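Local structure of putative esterase (7C4D) at residues 41-46 with 50-55. The protein is a putative carboxylesterase of the alpha/beta hydrolase fold from a marine bacterium, probably hydrolysing carboxylic ester bonds. Sequence-based numbering, arbitrary orientation.
Sequences SIANEL and FQVYLI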
ATOM      1  N   SER A  41     -13.719  -1.243   5.043  1.00 48.22           N
ATOM      2  CA  SER A  41     -14.433  -2.450   5.377  1.00 56.84           C
ATOM      3  C   SER A  41     -13.599  -3.359   6.291  1.00 61.28           C
ATOM      4  O   SER A  41     -14.168  -3.967   7.183  1.00 61.72           O
ATOM      5  CB  SER A  41     -14.854  -3.119   4.090  1.00 58.43           C
ATOM      6  OG  SER A  41     -15.391  -4.405   4.317  1.00 72.10           O
ATOM      7  N   ILE A  42     -12.268  -3.455   6.090  1.00 55.53           N
ATOM      8  CA  ILE A  42     -11.410  -4.248   6.963  1.00 42.27           C
ATOM      9  C   ILE A  42     -11.216  -3.582   8.337  1.00 43.45           C
ATOM     10  O   ILE A  42     -11.298  -4.255   9.372  1.00 42.40           O
ATOM     11  CB  ILE A  42     -10.119  -4.707   6.248  1.00 51.96           C
ATOM     12  CG1 ILE A  42     -10.435  -5.926   5.390  1.00 42.74           C
ATOM     13  CG2 ILE A  42      -8.933  -4.973   7.222  1.00 44.69           C
ATOM     14  CD1 ILE A  42      -9.624  -5.998   4.162  1.00 45.95           C
ATOM     15  N   ALA A  43     -11.073  -2.250   8.358  1.00 38.07           N
ATOM     16  CA  ALA A  43     -10.913  -1.486   9.581  1.00 39.62           C
ATOM     17  C   ALA A  43     -12.203  -1.511  10.390  1.00 49.32           C
ATOM     18  O   ALA A  43     -12.195  -1.144  11.570  1.00 46.39           O
ATOM     19  CB  ALA A  43     -10.615  -0.049   9.257  1.00 38.88           C
ATOM     20  N   ASN A  44     -13.311  -1.781   9.684  1.00 50.69           N
ATOM     21  CA  ASN A  44     -14.614  -1.887  10.326  1.00 57.13           C
ATOM     22  C   ASN A  44     -14.622  -3.050  11.309  1.00 49.27           C
ATOM     23  O   ASN A  44     -15.023  -2.824  12.414  1.00 50.68           O
ATOM     24  CB  ASN A  44     -15.807  -1.881   9.369  1.00 61.09           C
ATOM     25  CG  ASN A  44     -16.326  -0.472   9.130  1.00 71.41           C
ATOM     26  OD1 ASN A  44     -16.043   0.461   9.897  1.00 63.27           O
ATOM     27  ND2 ASN A  44     -17.063  -0.298   8.042  1.00 74.08           N
ATOM     28  N   GLU A  45     -14.140  -4.234  10.917  1.00 47.74           N
ATOM     29  CA  GLU A  45     -13.897  -5.340  11.831  1.00 49.24           C
ATOM     30  C   GLU A  45     -12.743  -5.102  12.813  1.00 52.35           C
ATOM     31  O   GLU A  45     -12.949  -5.279  14.019  1.00 55.62           O
ATOM     32  CB  GLU A  45     -13.873  -6.653  11.061  1.00 46.21           C
ATOM     33  CG  GLU A  45     -15.255  -6.939  10.515  1.00 58.94           C
ATOM     34  CD  GLU A  45     -15.445  -8.260   9.808  1.00 66.80           C
ATOM     35  OE1 GLU A  45     -14.960  -9.297  10.316  1.00 82.31           O
ATOM     36  OE2 GLU A  45     -16.091  -8.253   8.751  1.00 93.41           O
ATOM     37  N   LEU A  46     -11.565  -4.657  12.324  1.00 45.32           N
ATOM     38  CA  LEU A  46     -10.365  -4.548  13.155  1.00 39.54           C
ATOM     39  C   LEU A  46     -10.515  -3.532  14.290  1.00 38.84           C
ATOM     40  O   LEU A  46      -9.880  -3.688  15.318  1.00 40.26           O
ATOM     41  CB  LEU A  46      -9.098  -4.332  12.316  1.00 40.62           C
ATOM     42  CG  LEU A  46      -8.768  -5.393  11.241  1.00 40.35           C
ATOM     43  CD1 LEU A  46      -7.458  -5.059  10.534  1.00 36.69           C
ATOM     44  CD2 LEU A  46      -8.629  -6.774  11.859  1.00 37.44           C
ATOM     45  N   PHE A  50      -8.523  -2.897  18.043  1.00 42.62           N
ATOM     46  CA  PHE A  50      -7.320  -2.077  17.917  1.00 41.70           C
ATOM     47  C   PHE A  50      -7.740  -0.641  17.679  1.00 41.49           C
ATOM     48  O   PHE A  50      -8.898  -0.407  17.349  1.00 35.70           O
ATOM     49  CB  PHE A  50      -6.432  -2.565  16.759  1.00 41.67           C
ATOM     50  CG  PHE A  50      -5.914  -3.992  16.872  1.00 39.37           C
ATOM     51  CD1 PHE A  50      -4.724  -4.278  17.527  1.00 41.84           C
ATOM     52  CD2 PHE A  50      -6.579  -5.041  16.263  1.00 41.23           C
ATOM     53  CE1 PHE A  50      -4.245  -5.579  17.617  1.00 41.95           C
ATOM     54  CE2 PHE A  50      -6.080  -6.335  16.318  1.00 41.55           C
ATOM     55  CZ  PHE A  50      -4.935  -6.618  17.030  1.00 39.31           C
ATOM     56  N   GLN A  51      -6.784   0.286  17.843  1.00 41.59           N
ATOM     57  CA  GLN A  51      -6.948   1.676  17.451  1.00 40.43           C
ATOM     58  C   GLN A  51      -6.366   1.808  16.056  1.00 42.57           C
ATOM     59  O   GLN A  51      -5.157   1.918  15.919  1.00 45.47           O
ATOM     60  CB  GLN A  51      -6.236   2.583  18.461  1.00 41.05           C
ATOM     61  CG  GLN A  51      -6.876   2.515  19.856  1.00 49.59           C
ATOM     62  CD  GLN A  51      -6.254   3.534  20.771  1.00 52.60           C
ATOM     63  OE1 GLN A  51      -6.418   4.734  20.597  1.00 48.51           O
ATOM     64  NE2 GLN A  51      -5.437   3.063  21.685  1.00 51.30           N
ATOM     65  N   VAL A  52      -7.227   1.700  15.038  1.00 40.92           N
ATOM     66  CA  VAL A  52      -6.779   1.593  13.669  1.00 43.29           C
ATOM     67  C   VAL A  52      -6.599   2.982  13.051  1.00 53.30           C
ATOM     68  O   VAL A  52      -7.533   3.794  13.054  1.00 47.02           O
ATOM     69  CB  VAL A  52      -7.765   0.761  12.836  1.00 46.95           C
ATOM     70  CG1 VAL A  52      -7.232   0.562  11.425  1.00 42.05           C
ATOM     71  CG2 VAL A  52      -8.103  -0.579  13.502  1.00 39.90           C
ATOM     72  N   TYR A  53      -5.408   3.210  12.474  1.00 45.51           N
ATOM     73  CA  TYR A  53      -5.089   4.429  11.731  1.00 45.07           C
ATOM     74  C   TYR A  53      -4.999   4.126  10.237  1.00 43.92           C
ATOM     75  O   TYR A  53      -4.192   3.288   9.811  1.00 41.11           O
ATOM     76  CB  TYR A  53      -3.772   5.026  12.219  1.00 43.15           C
ATOM     77  CG  TYR A  53      -3.812   5.524  13.636  1.00 43.89           C
ATOM     78  CD1 TYR A  53      -3.630   4.654  14.694  1.00 44.23           C
ATOM     79  CD2 TYR A  53      -4.048   6.862  13.919  1.00 44.06           C
ATOM     80  CE1 TYR A  53      -3.682   5.100  15.998  1.00 44.11           C
ATOM     81  CE2 TYR A  53      -4.094   7.335  15.215  1.00 42.56           C
ATOM     82  CZ  TYR A  53      -3.902   6.442  16.255  1.00 48.44           C
ATOM     83  OH  TYR A  53      -3.904   6.877  17.543  1.00 49.20           O
ATOM     84  N   LEU A  54      -5.916   4.725   9.467  1.00 37.22           N
ATOM     85  CA  LEU A  54      -5.937   4.579   8.018  1.00 43.02           C
ATOM     86  C   LEU A  54      -5.234   5.806   7.447  1.00 44.89           C
ATOM     87  O   LEU A  54      -5.782   6.916   7.480  1.00 50.00           O
ATOM     88  CB  LEU A  54      -7.377   4.519   7.513  1.00 44.64           C
ATOM     89  CG  LEU A  54      -8.291   3.437   8.088  1.00 42.10           C
ATOM     90  CD1 LEU A  54      -9.664   3.591   7.486  1.00 42.38           C
ATOM     91  CD2 LEU A  54      -7.765   2.056   7.744  1.00 42.18           C
ATOM     92  N   ILE A  55      -3.999   5.577   6.992  1.00 47.69           N
ATOM     93  CA  ILE A  55      -3.077   6.624   6.565  1.00 49.13           C
ATOM     94  C   ILE A  55      -3.138   6.704   5.043  1.00 51.85           C
ATOM     95  O   ILE A  55      -3.279   5.671   4.371  1.00 50.89           O
ATOM     96  CB  ILE A  55      -1.670   6.272   7.084  1.00 54.34           C
ATOM     97  CG1 ILE A  55      -1.505   6.619   8.568  1.00 46.50           C
ATOM     98  CG2 ILE A  55      -0.581   6.885   6.229  1.00 68.49           C
ATOM     99  CD1 ILE A  55      -1.375   8.057   8.799  1.00 55.56           C
TER
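Val-52 reaches from strand 51-55 to helix 40-46 with both of its methyls, one going to Ala-43 and the other to Leu-46, three residues further along the helix. Its CB is directed at the helix and forks there. CG1 stands anti to the backbone N (chi1 -176°) and lies 4.1 Å from CB of Ala-43. CG2, anti to the carbonyl carbon, turns to the helix end, 4.1 Å from CB of Leu-46 and 3.9 Å from that residue's carbonyl C. Ala-43 is shared: its single methyl also meets Leu-54, whose CD2 approaches CB of Ala-43 to 3.9 Å. The axes of helix 41-46 and strand 51-55 run nearly antiparallel, at 164°, and come within 8.8 Å of each other, a close approach consistent with a mere methyl at Ala-43. Where the chain turns back, the N-H of Phe-50 makes a weak hydrogen bond to O of Leu-46, 3.1 Å long but bent to 131° at the hydrogen. The same oxygen sits at the edge of the Phe-50 ring, near its plane, 3.7 Å from CD2. Leu-268 of helix 260-270 touches both Leu-46 and Phe-50, as does Leu-26 of strand 25-29. The contact joins helix to second strand in the beta-alpha-beta unit 25-29, 40-46, 51-55. Its buried, almost wholly aliphatic chemistry implies cohesion by hydrophobic burial, with one weak polar bond at the turn.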